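Local coordinates for protein 5-carboxymethyl-2-hydroxymuconate semialdehyde dehydrogenase (Thermus thermophilus, PDB 2D4E) that probably catalyses the NAD-dependent oxidation of 5-carboxymethyl-2-hydroxymuconate semialdehyde to its carboxylate, as a member of the aldehyde dehydrogenase family, at residues His74-Arg79 with Gly190-Leu195; Ile169-Ala174 with Thr246-Thr251; Leu195-Trp200 with Leu224-Gly229. All blocks are in the same frame, centred on the assembly; numbering follows the deposited sequence.

Contact 1: residues His74-Arg79 with Gly190-Leu195; sequences HEAFQR and GNTVVL
Near the end of helix 63-80 the backbone passes the loop that leads into strand 193-196, coming closest where the CA atoms of Phe77 and Thr192 are 5.6 Å apart. No hydrogen bond links the two segments, and packing does the work. Thr192 CG2 rests against the helix backbone, 3.5 Å from Phe77 N, while its OG1 sits between the backbone N and the carbonyl carbon (chi1 53°) and is hydrogen-bonded to Ala73 O one turn back. Helix and loop belong to the Rossmann-like NAD-binding domain of the aldehyde dehydrogenase fold, and Gly190, at positive phi, is the C-prime residue of the Schellman motif that ends helix 175-188. With CG anti to its backbone N (chi1 -179°), Phe77 swings its ring over to this turn, where CE1 lies 3.5 Å from Gly190 O. The same carbon is 3.5 Å from Asn191 OD1, which stands at the ring edge near its plane. Ring and amide run side by side, their planes 12° apart, and the amide is held by Gly164 N at OD1 and Tyr495 O at ND2.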
loop_
_atom_site.group_PDB
_atom_site.type_symbol
_atom_site.label_atom_id
_atom_site.label_comp_id
_atom_site.label_asym_id
_atom_site.label_seq_id
_atom_site.Cartn_x
_atom_site.Cartn_y
_atom_site.Cartn_z
ATOM N N HIS C 74 -18.574 22.054 15.689
ATOM C CA HIS C 74 -17.371 22.837 15.443
ATOM C C HIS C 74 -16.576 23.054 16.725
ATOM O O HIS C 74 -15.372 22.809 16.769
ATOM C CB HIS C 74 -17.733 24.197 14.839
ATOM C CG HIS C 74 -16.564 25.120 14.697
ATOM N ND1 HIS C 74 -15.614 24.973 13.710
ATOM C CD2 HIS C 74 -16.173 26.184 15.439
ATOM C CE1 HIS C 74 -14.689 25.906 13.848
ATOM N NE2 HIS C 74 -15.004 26.653 14.892
ATOM N N GLU C 75 -17.256 23.512 17.768
ATOM C CA GLU C 75 -16.601 23.774 19.039
ATOM C C GLU C 75 -15.951 22.526 19.612
ATOM O O GLU C 75 -14.857 22.597 20.164
ATOM C CB GLU C 75 -17.603 24.350 20.046
ATOM C CG GLU C 75 -16.964 24.913 21.316
ATOM C CD GLU C 75 -16.672 23.859 22.375
ATOM O OE1 GLU C 75 -15.970 24.188 23.359
ATOM O OE2 GLU C 75 -17.149 22.710 22.239
ATOM N N ALA C 76 -16.619 21.382 19.468
ATOM C CA ALA C 76 -16.104 20.115 19.984
ATOM C C ALA C 76 -15.018 19.463 19.112
ATOM O O ALA C 76 -14.266 18.611 19.587
ATOM C CB ALA C 76 -17.258 19.136 20.188
ATOM N N PHE C 77 -14.942 19.856 17.846
ATOM C CA PHE C 77 -13.950 19.290 16.929
ATOM C C PHE C 77 -12.525 19.475 17.444
ATOM O O PHE C 77 -11.690 18.583 17.322
ATOM C CB PHE C 77 -14.065 19.943 15.546
ATOM C CG PHE C 77 -13.087 19.401 14.531
ATOM C CD1 PHE C 77 -13.184 18.085 14.083
ATOM C CD2 PHE C 77 -12.084 20.213 14.014
ATOM C CE1 PHE C 77 -12.302 17.585 13.134
ATOM C CE2 PHE C 77 -11.191 19.724 13.062
ATOM C CZ PHE C 77 -11.301 18.406 12.619
ATOM N N GLN C 78 -12.255 20.643 18.015
ATOM C CA GLN C 78 -10.931 20.957 18.533
ATOM C C GLN C 78 -10.417 19.874 19.481
ATOM O O GLN C 78 -9.303 19.387 19.314
ATOM C CB GLN C 78 -10.961 22.310 19.251
ATOM C CG GLN C 78 -11.899 23.344 18.609
ATOM C CD GLN C 78 -11.655 23.534 17.116
ATOM O OE1 GLN C 78 -10.546 23.871 16.687
ATOM N NE2 GLN C 78 -12.696 23.322 16.318
ATOM N N ARG C 79 -11.234 19.492 20.463
ATOM C CA ARG C 79 -10.846 18.475 21.442
ATOM C C ARG C 79 -11.002 17.037 20.940
ATOM O O ARG C 79 -10.163 16.181 21.227
ATOM C CB ARG C 79 -11.669 18.618 22.726
ATOM C CG ARG C 79 -11.468 19.913 23.497
ATOM C CD ARG C 79 -12.339 19.915 24.756
ATOM N NE ARG C 79 -13.760 19.742 24.444
ATOM C CZ ARG C 79 -14.538 20.685 23.916
ATOM N NH1 ARG C 79 -14.041 21.885 23.638
ATOM N NH2 ARG C 79 -15.817 20.427 23.655
ATOM N N GLY C 190 -11.770 10.905 13.886
ATOM C CA GLY C 190 -11.594 12.158 14.593
ATOM C C GLY C 190 -12.460 13.344 14.246
ATOM O O GLY C 190 -12.130 14.469 14.626
ATOM N N ASN C 191 -13.564 13.114 13.545
ATOM C CA ASN C 191 -14.462 14.206 13.174
ATOM C C ASN C 191 -15.706 14.233 14.056
ATOM O O ASN C 191 -16.075 13.220 14.650
ATOM C CB ASN C 191 -14.894 14.068 11.711
ATOM C CG ASN C 191 -13.730 14.149 10.753
ATOM O OD1 ASN C 191 -12.962 15.106 10.781
ATOM N ND2 ASN C 191 -13.590 13.144 9.898
ATOM N N THR C 192 -16.340 15.399 14.144
ATOM C CA THR C 192 -17.572 15.535 14.920
ATOM C C THR C 192 -18.715 15.378 13.921
ATOM O O THR C 192 -18.499 15.461 12.706
ATOM C CB THR C 192 -17.660 16.902 15.637
ATOM O OG1 THR C 192 -17.474 17.957 14.689
ATOM C CG2 THR C 192 -16.593 16.997 16.719
ATOM N N VAL C 193 -19.928 15.185 14.424
ATOM C CA VAL C 193 -21.061 14.927 13.548
ATOM C C VAL C 193 -22.387 15.642 13.809
ATOM O O VAL C 193 -22.740 15.947 14.947
ATOM C CB VAL C 193 -21.346 13.405 13.556
ATOM C CG1 VAL C 193 -22.589 13.083 12.743
ATOM C CG2 VAL C 193 -20.124 12.653 13.043
ATOM N N VAL C 194 -23.108 15.902 12.724
ATOM C CA VAL C 194 -24.439 16.483 12.781
ATOM C C VAL C 194 -25.267 15.639 11.811
ATOM O O VAL C 194 -25.106 15.739 10.593
ATOM C CB VAL C 194 -24.495 17.956 12.321
ATOM C CG1 VAL C 194 -25.948 18.416 12.302
ATOM C CG2 VAL C 194 -23.683 18.848 13.258
ATOM N N LEU C 195 -26.138 14.799 12.355
ATOM C CA LEU C 195 -26.986 13.929 11.546
ATOM C C LEU C 195 -28.353 14.544 11.246
ATOM O O LEU C 195 -28.994 15.115 12.133
ATOM C CB LEU C 195 -27.175 12.589 12.265
ATOM C CG LEU C 195 -28.182 11.588 11.695
ATOM C CD1 LEU C 195 -27.680 11.050 10.363
ATOM C CD2 LEU C 195 -28.382 10.450 12.682
#

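Contact 2: residues Ile169-Ala174 with Thr246-Thr251. With NA (sodium ion), chain J; NAD (nicotinamide-adenine-dinucleotide), chain K.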
loop_
_atom_site.group_PDB
_atom_site.type_symbol
_atom_site.label_atom_id
_atom_site.label_comp_id
_atom_site.label_asym_id
_atom_site.label_seq_id
_atom_site.Cartn_x
_atom_site.Cartn_y
_atom_site.Cartn_z
ATOM N N ILE C 169 -26.491 13.298 5.946
ATOM C CA ILE C 169 -27.890 13.336 5.510
ATOM C C ILE C 169 -28.273 11.970 4.918
ATOM O O ILE C 169 -27.743 11.551 3.887
ATOM C CB ILE C 169 -28.079 14.470 4.483
ATOM C CG1 ILE C 169 -27.552 15.782 5.077
ATOM C CG2 ILE C 169 -29.529 14.629 4.135
ATOM C CD1 ILE C 169 -27.590 16.961 4.128
ATOM N N THR C 170 -29.209 11.288 5.577
ATOM C CA THR C 170 -29.610 9.936 5.188
ATOM C C THR C 170 -31.041 9.719 4.690
ATOM O O THR C 170 -31.920 10.542 4.924
ATOM C CB THR C 170 -29.349 8.999 6.364
ATOM O OG1 THR C 170 -29.922 9.568 7.550
ATOM C CG2 THR C 170 -27.851 8.835 6.579
ATOM N N PRO C 171 -31.284 8.585 4.002
ATOM C CA PRO C 171 -32.586 8.203 3.439
ATOM C C PRO C 171 -33.515 7.483 4.409
ATOM O O PRO C 171 -33.094 7.032 5.475
ATOM C CB PRO C 171 -32.194 7.333 2.255
ATOM C CG PRO C 171 -31.020 6.589 2.800
ATOM C CD PRO C 171 -30.231 7.657 3.542
ATOM N N TRP C 172 -34.780 7.349 4.015
ATOM C CA TRP C 172 -35.792 6.725 4.867
ATOM C C TRP C 172 -35.902 5.205 4.902
ATOM O O TRP C 172 -36.545 4.670 5.799
ATOM C CB TRP C 172 -37.181 7.286 4.520
ATOM C CG TRP C 172 -37.551 7.185 3.055
ATOM C CD1 TRP C 172 -37.595 8.208 2.153
ATOM C CD2 TRP C 172 -37.899 5.996 2.327
ATOM N NE1 TRP C 172 -37.947 7.734 0.911
ATOM C CE2 TRP C 172 -38.137 6.381 0.988
ATOM C CE3 TRP C 172 -38.030 4.643 2.675
ATOM C CZ2 TRP C 172 -38.501 5.463 -0.008
ATOM C CZ3 TRP C 172 -38.392 3.728 1.686
ATOM C CH2 TRP C 172 -38.622 4.146 0.358
ATOM N N ASN C 173 -35.282 4.503 3.960
ATOM C CA ASN C 173 -35.435 3.049 3.924
ATOM C C ASN C 173 -34.712 2.240 4.998
ATOM O O ASN C 173 -35.289 1.294 5.540
ATOM C CB ASN C 173 -35.096 2.518 2.519
ATOM C CG ASN C 173 -33.618 2.559 2.211
ATOM O OD1 ASN C 173 -32.925 3.526 2.537
ATOM N ND2 ASN C 173 -33.124 1.508 1.562
ATOM N N ALA C 174 -33.474 2.605 5.322
ATOM C CA ALA C 174 -32.709 1.879 6.342
ATOM C C ALA C 174 -31.966 2.864 7.253
ATOM O O ALA C 174 -30.737 2.934 7.236
ATOM C CB ALA C 174 -31.719 0.927 5.668
ATOM N N THR C 246 -21.999 14.067 3.811
ATOM C CA THR C 246 -22.220 12.763 3.203
ATOM C C THR C 246 -23.695 12.778 2.825
ATOM O O THR C 246 -24.529 13.309 3.558
ATOM C CB THR C 246 -21.975 11.576 4.175
ATOM O OG1 THR C 246 -22.957 11.596 5.215
ATOM C CG2 THR C 246 -20.582 11.652 4.787
ATOM N N LEU C 247 -24.019 12.223 1.670
ATOM C CA LEU C 247 -25.400 12.178 1.243
ATOM C C LEU C 247 -25.730 10.818 0.680
ATOM O O LEU C 247 -25.018 10.284 -0.171
ATOM C CB LEU C 247 -25.689 13.245 0.185
ATOM C CG LEU C 247 -27.066 13.114 -0.483
ATOM C CD1 LEU C 247 -28.179 13.294 0.551
ATOM C CD2 LEU C 247 -27.197 14.151 -1.583
ATOM N N THR C 248 -26.815 10.252 1.181
ATOM C CA THR C 248 -27.291 8.969 0.714
ATOM C C THR C 248 -28.746 9.242 0.350
ATOM O O THR C 248 -29.593 9.434 1.224
ATOM C CB THR C 248 -27.181 7.908 1.815
ATOM O OG1 THR C 248 -25.812 7.788 2.222
ATOM C CG2 THR C 248 -27.648 6.563 1.304
ATOM N N GLY C 249 -29.020 9.298 -0.948
ATOM C CA GLY C 249 -30.367 9.588 -1.409
ATOM C C GLY C 249 -30.465 9.598 -2.924
ATOM O O GLY C 249 -29.640 8.995 -3.607
ATOM N N GLU C 250 -31.472 10.289 -3.446
ATOM C CA GLU C 250 -31.702 10.356 -4.884
ATOM C C GLU C 250 -30.667 11.196 -5.605
ATOM O O GLU C 250 -30.102 12.143 -5.046
ATOM C CB GLU C 250 -33.102 10.905 -5.178
ATOM C CG GLU C 250 -34.210 10.155 -4.468
ATOM C CD GLU C 250 -35.588 10.560 -4.948
ATOM O OE1 GLU C 250 -36.543 10.470 -4.150
ATOM O OE2 GLU C 250 -35.722 10.956 -6.123
ATOM N N THR C 251 -30.430 10.839 -6.861
ATOM C CA THR C 251 -29.463 11.536 -7.687
ATOM C C THR C 251 -29.810 13.016 -7.827
ATOM O O THR C 251 -28.926 13.880 -7.783
ATOM C CB THR C 251 -29.386 10.883 -9.074
ATOM O OG1 THR C 251 -29.014 9.504 -8.925
ATOM C CG2 THR C 251 -28.365 11.596 -9.948
HETATM NA NA NA J . -36.992 10.842 -1.960
HETATM P PA NAD K . -34.026 11.847 -0.648
HETATM O O1A NAD K . -35.095 12.805 -0.901
HETATM O O2A NAD K . -32.801 12.170 -1.399
HETATM O O5B NAD K . -33.591 11.747 0.913
HETATM C C5B NAD K . -32.213 11.663 1.407
HETATM C C4B NAD K . -32.008 12.777 2.410
HETATM O O4B NAD K . -31.997 13.980 1.610
HETATM C C3B NAD K . -33.180 12.982 3.410
HETATM O O3B NAD K . -32.697 12.962 4.770
HETATM C C2B NAD K . -33.764 14.335 2.970
HETATM O O2B NAD K . -34.350 15.085 4.057
HETATM C C1B NAD K . -32.554 15.004 2.349
HETATM N N9A NAD K . -32.918 16.068 1.431
HETATM C C8A NAD K . -33.942 16.118 0.502
HETATM N N7A NAD K . -33.992 17.280 -0.190
HETATM C C5A NAD K . -32.924 18.001 0.345
HETATM C C6A NAD K . -32.416 19.323 0.054
HETATM N N6A NAD K . -32.959 20.128 -0.862
HETATM N N1A NAD K . -31.313 19.735 0.788
HETATM C C2A NAD K . -30.754 18.892 1.744
HETATM N N3A NAD K . -31.152 17.672 2.077
HETATM C C4A NAD K . -32.244 17.271 1.344
HETATM O O3 NAD K . -34.566 10.467 -0.991
HETATM P PN NAD K . -34.874 9.085 -0.277
HETATM O O1N NAD K . -36.282 8.777 -0.602
HETATM O O2N NAD K . -34.542 9.194 1.154
HETATM O O5D NAD K . -33.914 8.298 -1.203
HETATM C C5D NAD K . -33.940 6.926 -1.512
HETATM C C4D NAD K . -32.795 6.971 -2.475
HETATM O O4D NAD K . -31.521 6.798 -1.815
HETATM C C3D NAD K . -32.865 6.032 -3.671
HETATM O O3D NAD K . -32.630 6.705 -4.924
HETATM C C2D NAD K . -31.797 5.005 -3.299
HETATM O O2D NAD K . -31.279 4.357 -4.479
HETATM C C1D NAD K . -30.797 5.862 -2.555
HETATM N N1N NAD K . -29.903 5.088 -1.678
HETATM C C2N NAD K . -28.615 4.983 -2.183
HETATM C C3N NAD K . -27.715 4.254 -1.419
HETATM C C7N NAD K . -26.278 4.042 -1.870
HETATM O O7N NAD K . -25.536 3.397 -1.152
HETATM N N7N NAD K . -25.854 4.554 -3.039
HETATM C C4N NAD K . -28.113 3.629 -0.149
HETATM C C5N NAD K . -29.470 3.826 0.240
HETATM C C6N NAD K . -30.411 4.531 -0.460
HETATM O O HOH W 1 -25.230 10.257 4.097
#
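Ile169 O is gripped by Thr248 N, 3.1 Å away and nearly along the C=O axis, and by water 1, which donates to it from 2.8 Å. With the bond from Ile169 N to Thr246 O it makes the parallel pairing of strands 166-169 and 244-248 in the Rossmann-like sheet, at whose end NAD binds. Past Ile169 the chain turns across the dinucleotide: Thr170 O accepts a hydrogen bond from O3B of the adenosine ribose, and Trp172 N gives a weak one to O2N. Glu250 N, just before helix 251-261, donates to O2A of the other phosphate at 3.1 Å. Glu250 OE1 binds a sodium ion at 2.3 Å, which also meets O1A, O3 and O1N of NAD and would be expected to offset the diphosphate charge. An alanine in place of Trp172 would probably open a gap among Trp200, His352 and Phe411 and take away the wall beside the nicotinamide-side phosphate. Pro171 packs over Thr248, CD 3.5 Å from CB. In Thr248, OG1 is anti to the carbonyl carbon (chi1 -59°) and bonds Glu271 and Arg182, while CG2 approaches the nicotinamide, 3.3 Å from its C4N.

Contact 3: residues Leu195-Trp200 with Leu224-Gly229. With NA (sodium ion), chain I; NAD (nicotinamide-adenine-dinucleotide), chain K.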
loop_
_atom_site.group_PDB
_atom_site.type_symbol
_atom_site.label_atom_id
_atom_site.label_comp_id
_atom_site.label_asym_id
_atom_site.label_seq_id
_atom_site.Cartn_x
_atom_site.Cartn_y
_atom_site.Cartn_z
ATOM N N LEU C 195 -26.138 14.799 12.355
ATOM C CA LEU C 195 -26.986 13.929 11.546
ATOM C C LEU C 195 -28.353 14.544 11.246
ATOM O O LEU C 195 -28.994 15.115 12.133
ATOM C CB LEU C 195 -27.175 12.589 12.265
ATOM C CG LEU C 195 -28.182 11.588 11.695
ATOM C CD1 LEU C 195 -27.680 11.050 10.363
ATOM C CD2 LEU C 195 -28.382 10.450 12.682
ATOM N N LYS C 196 -28.785 14.434 9.990
ATOM C CA LYS C 196 -30.093 14.939 9.559
ATOM C C LYS C 196 -30.741 13.764 8.825
ATOM O O LYS C 196 -30.543 13.579 7.627
ATOM C CB LYS C 196 -29.940 16.136 8.605
ATOM C CG LYS C 196 -31.079 17.155 8.676
ATOM C CD LYS C 196 -32.466 16.526 8.466
ATOM C CE LYS C 196 -32.673 16.064 7.025
ATOM N NZ LYS C 196 -33.955 15.319 6.827
ATOM N N PRO C 197 -31.517 12.944 9.548
ATOM C CA PRO C 197 -32.192 11.770 8.984
ATOM C C PRO C 197 -33.461 12.039 8.185
ATOM O O PRO C 197 -34.128 13.059 8.368
ATOM C CB PRO C 197 -32.470 10.928 10.218
ATOM C CG PRO C 197 -32.838 11.987 11.226
ATOM C CD PRO C 197 -31.770 13.047 10.999
ATOM N N ALA C 198 -33.793 11.100 7.301
ATOM C CA ALA C 198 -34.990 11.202 6.468
ATOM C C ALA C 198 -36.212 11.453 7.346
ATOM O O ALA C 198 -36.372 10.821 8.389
ATOM C CB ALA C 198 -35.180 9.923 5.672
ATOM N N GLU C 199 -37.075 12.369 6.919
ATOM C CA GLU C 199 -38.265 12.698 7.693
ATOM C C GLU C 199 -39.344 11.613 7.751
ATOM O O GLU C 199 -40.176 11.621 8.661
ATOM C CB GLU C 199 -38.875 14.023 7.198
ATOM C CG GLU C 199 -39.154 14.132 5.693
ATOM C CD GLU C 199 -37.977 14.691 4.890
ATOM O OE1 GLU C 199 -38.221 15.478 3.945
ATOM O OE2 GLU C 199 -36.814 14.341 5.189
ATOM N N TRP C 200 -39.331 10.676 6.807
ATOM C CA TRP C 200 -40.333 9.610 6.800
ATOM C C TRP C 200 -40.099 8.467 7.800
ATOM O O TRP C 200 -40.943 7.575 7.922
ATOM C CB TRP C 200 -40.492 9.029 5.388
ATOM C CG TRP C 200 -41.371 9.850 4.500
ATOM C CD1 TRP C 200 -42.206 10.863 4.882
ATOM C CD2 TRP C 200 -41.554 9.693 3.086
ATOM N NE1 TRP C 200 -42.898 11.345 3.797
ATOM C CE2 TRP C 200 -42.518 10.646 2.680
ATOM C CE3 TRP C 200 -40.998 8.841 2.120
ATOM C CZ2 TRP C 200 -42.939 10.771 1.350
ATOM C CZ3 TRP C 200 -41.418 8.965 0.790
ATOM C CH2 TRP C 200 -42.378 9.925 0.423
ATOM N N LEU C 224 -27.876 15.783 16.507
ATOM C CA LEU C 224 -28.980 15.343 15.674
ATOM C C LEU C 224 -30.022 16.432 15.495
ATOM O O LEU C 224 -30.425 17.088 16.458
ATOM C CB LEU C 224 -29.639 14.119 16.306
ATOM C CG LEU C 224 -31.064 13.809 15.845
ATOM C CD1 LEU C 224 -31.051 13.407 14.376
ATOM C CD2 LEU C 224 -31.646 12.702 16.708
ATOM N N VAL C 225 -30.447 16.630 14.253
ATOM C CA VAL C 225 -31.477 17.614 13.953
ATOM C C VAL C 225 -32.520 16.952 13.057
ATOM O O VAL C 225 -32.223 16.572 11.926
ATOM C CB VAL C 225 -30.908 18.853 13.228
ATOM C CG1 VAL C 225 -32.025 19.852 12.976
ATOM C CG2 VAL C 225 -29.813 19.500 14.066
ATOM N N GLN C 226 -33.731 16.798 13.580
ATOM C CA GLN C 226 -34.821 16.189 12.829
ATOM C C GLN C 226 -35.456 17.266 11.962
ATOM O O GLN C 226 -35.445 18.445 12.318
ATOM C CB GLN C 226 -35.872 15.621 13.786
ATOM C CG GLN C 226 -35.365 14.527 14.696
ATOM C CD GLN C 226 -35.305 13.175 14.012
ATOM O OE1 GLN C 226 -35.422 13.077 12.791
ATOM N NE2 GLN C 226 -35.114 12.124 14.801
ATOM N N GLY C 227 -36.011 16.872 10.821
ATOM C CA GLY C 227 -36.641 17.862 9.966
ATOM C C GLY C 227 -36.662 17.528 8.492
ATOM O O GLY C 227 -36.049 16.554 8.049
ATOM N N PHE C 228 -37.365 18.360 7.732
ATOM C CA PHE C 228 -37.511 18.179 6.294
ATOM C C PHE C 228 -36.233 18.498 5.528
ATOM O O PHE C 228 -35.413 19.302 5.972
ATOM C CB PHE C 228 -38.656 19.061 5.786
ATOM C CG PHE C 228 -39.984 18.756 6.422
ATOM C CD1 PHE C 228 -40.900 19.774 6.669
ATOM C CD2 PHE C 228 -40.330 17.449 6.761
ATOM C CE1 PHE C 228 -42.146 19.496 7.248
ATOM C CE2 PHE C 228 -41.568 17.160 7.337
ATOM C CZ PHE C 228 -42.479 18.185 7.582
ATOM N N GLY C 229 -36.076 17.868 4.369
ATOM C CA GLY C 229 -34.898 18.092 3.547
ATOM C C GLY C 229 -34.689 19.542 3.145
ATOM O O GLY C 229 -33.574 20.068 3.243
HETATM NA NA NA I . -42.620 6.261 9.228
HETATM P PA NAD K . -34.026 11.847 -0.648
HETATM O O1A NAD K . -35.095 12.805 -0.901
HETATM O O2A NAD K . -32.801 12.170 -1.399
HETATM O O5B NAD K . -33.591 11.747 0.913
HETATM C C5B NAD K . -32.213 11.663 1.407
HETATM C C4B NAD K . -32.008 12.777 2.410
HETATM O O4B NAD K . -31.997 13.980 1.610
HETATM C C3B NAD K . -33.180 12.982 3.410
HETATM O O3B NAD K . -32.697 12.962 4.770
HETATM C C2B NAD K . -33.764 14.335 2.970
HETATM O O2B NAD K . -34.350 15.085 4.057
HETATM C C1B NAD K . -32.554 15.004 2.349
HETATM N N9A NAD K . -32.918 16.068 1.431
HETATM C C8A NAD K . -33.942 16.118 0.502
HETATM N N7A NAD K . -33.992 17.280 -0.190
HETATM C C5A NAD K . -32.924 18.001 0.345
HETATM C C6A NAD K . -32.416 19.323 0.054
HETATM N N6A NAD K . -32.959 20.128 -0.862
HETATM N N1A NAD K . -31.313 19.735 0.788
HETATM C C2A NAD K . -30.754 18.892 1.744
HETATM N N3A NAD K . -31.152 17.672 2.077
HETATM C C4A NAD K . -32.244 17.271 1.344
HETATM O O3 NAD K . -34.566 10.467 -0.991
HETATM P PN NAD K . -34.874 9.085 -0.277
HETATM O O1N NAD K . -36.282 8.777 -0.602
HETATM O O2N NAD K . -34.542 9.194 1.154
HETATM O O5D NAD K . -33.914 8.298 -1.203
HETATM C C5D NAD K . -33.940 6.926 -1.512
HETATM C C4D NAD K . -32.795 6.971 -2.475
HETATM O O4D NAD K . -31.521 6.798 -1.815
HETATM C C3D NAD K . -32.865 6.032 -3.671
HETATM O O3D NAD K . -32.630 6.705 -4.924
HETATM C C2D NAD K . -31.797 5.005 -3.299
HETATM O O2D NAD K . -31.279 4.357 -4.479
HETATM C C1D NAD K . -30.797 5.862 -2.555
HETATM N N1N NAD K . -29.903 5.088 -1.678
HETATM C C2N NAD K . -28.615 4.983 -2.183
HETATM C C3N NAD K . -27.715 4.254 -1.419
HETATM C C7N NAD K . -26.278 4.042 -1.870
HETATM O O7N NAD K . -25.536 3.397 -1.152
HETATM N N7N NAD K . -25.854 4.554 -3.039
HETATM C C4N NAD K . -28.113 3.629 -0.149
HETATM C C5N NAD K . -29.470 3.826 0.240
HETATM C C6N NAD K . -30.411 4.531 -0.460
HETATM O O HOH W 2 -36.167 14.123 10.271
HETATM O O HOH W 3 -43.512 6.869 7.013
#
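Bends at chi2 (-54°) and chi3 (-70°) curl Lys196 back so that its NZ reaches Gly227 O across the contact, and Glu199, with CG between its backbone N and carbonyl carbon (chi1 52°), turns its carboxylate to the same place. The ammonium group is held by several oxygens at once: Gly227 O at 2.7 Å, Pro197 O, which it meets from above the carbonyl plane, and the ribose hydroxyl O2B of NAD at 2.8 Å. A longer salt bridge to Glu199 OE2 adds a fourth partner. O2B in turn donates to that OE2, so lysine and glutamate together grip the adenosine ribose. This pairing is consistent with a preference for NAD, since a phosphate on O2B would have to displace the carboxylate. Glu199 OE1 accepts the N-H of Gly229 at 3.2 Å, met from above the carboxylate plane, at the start of helix 229-238. A side chain on Gly229 would run into the adenine at C8A. The edge of the Phe228 ring takes the aliphatic part of Glu199, CD2 lying 3.7 Å from CG. Further back, Leu224 CD1 presses tightly on Pro197 CD (3.5 Å), the two side chains crossing at about a right angle. Water 2 accepts from Gly227 N and lies within hydrogen-bonding distance of Pro197 O and Gln226 OE1, competing acceptors for its protons, while Gln226 NE2 bonds Pro202 O and Thr206 OG1. Trp200 O binds a second sodium ion, shared with Ser46, Leu47 and Asp113. The Val225 N to Leu195 O bond (3.0 Å) joins the parallel strands 193-196 and 222-224. Helix 203-214 packs on Leu195, Pro197 and Leu224, helix 63-80 on Val225, and helix 229-238 on both Lys196 and Val225.

One parallel sheet runs through all three contacts, and their chemistry changes along and across it. The touching residues of all three are mostly buried, but contact 1 lies far from the chain centre, at the end of strand 193-196 remote from the cofactor, with an exposed helix side, and it holds by packing alone. Contact 3 takes the opposite end of that strand, sharing Leu195 with contact 1, and there the chemistry turns to charge and hydrogen bonding around the ribose. Contact 2, the most central, pairs the next two strands and deals with the diphosphate, a sodium ion and the nicotinamide. Contacts 2 and 3 meet directly, Ala198 packing against the Thr170-Trp172 backbone and Trp172 against Trp200.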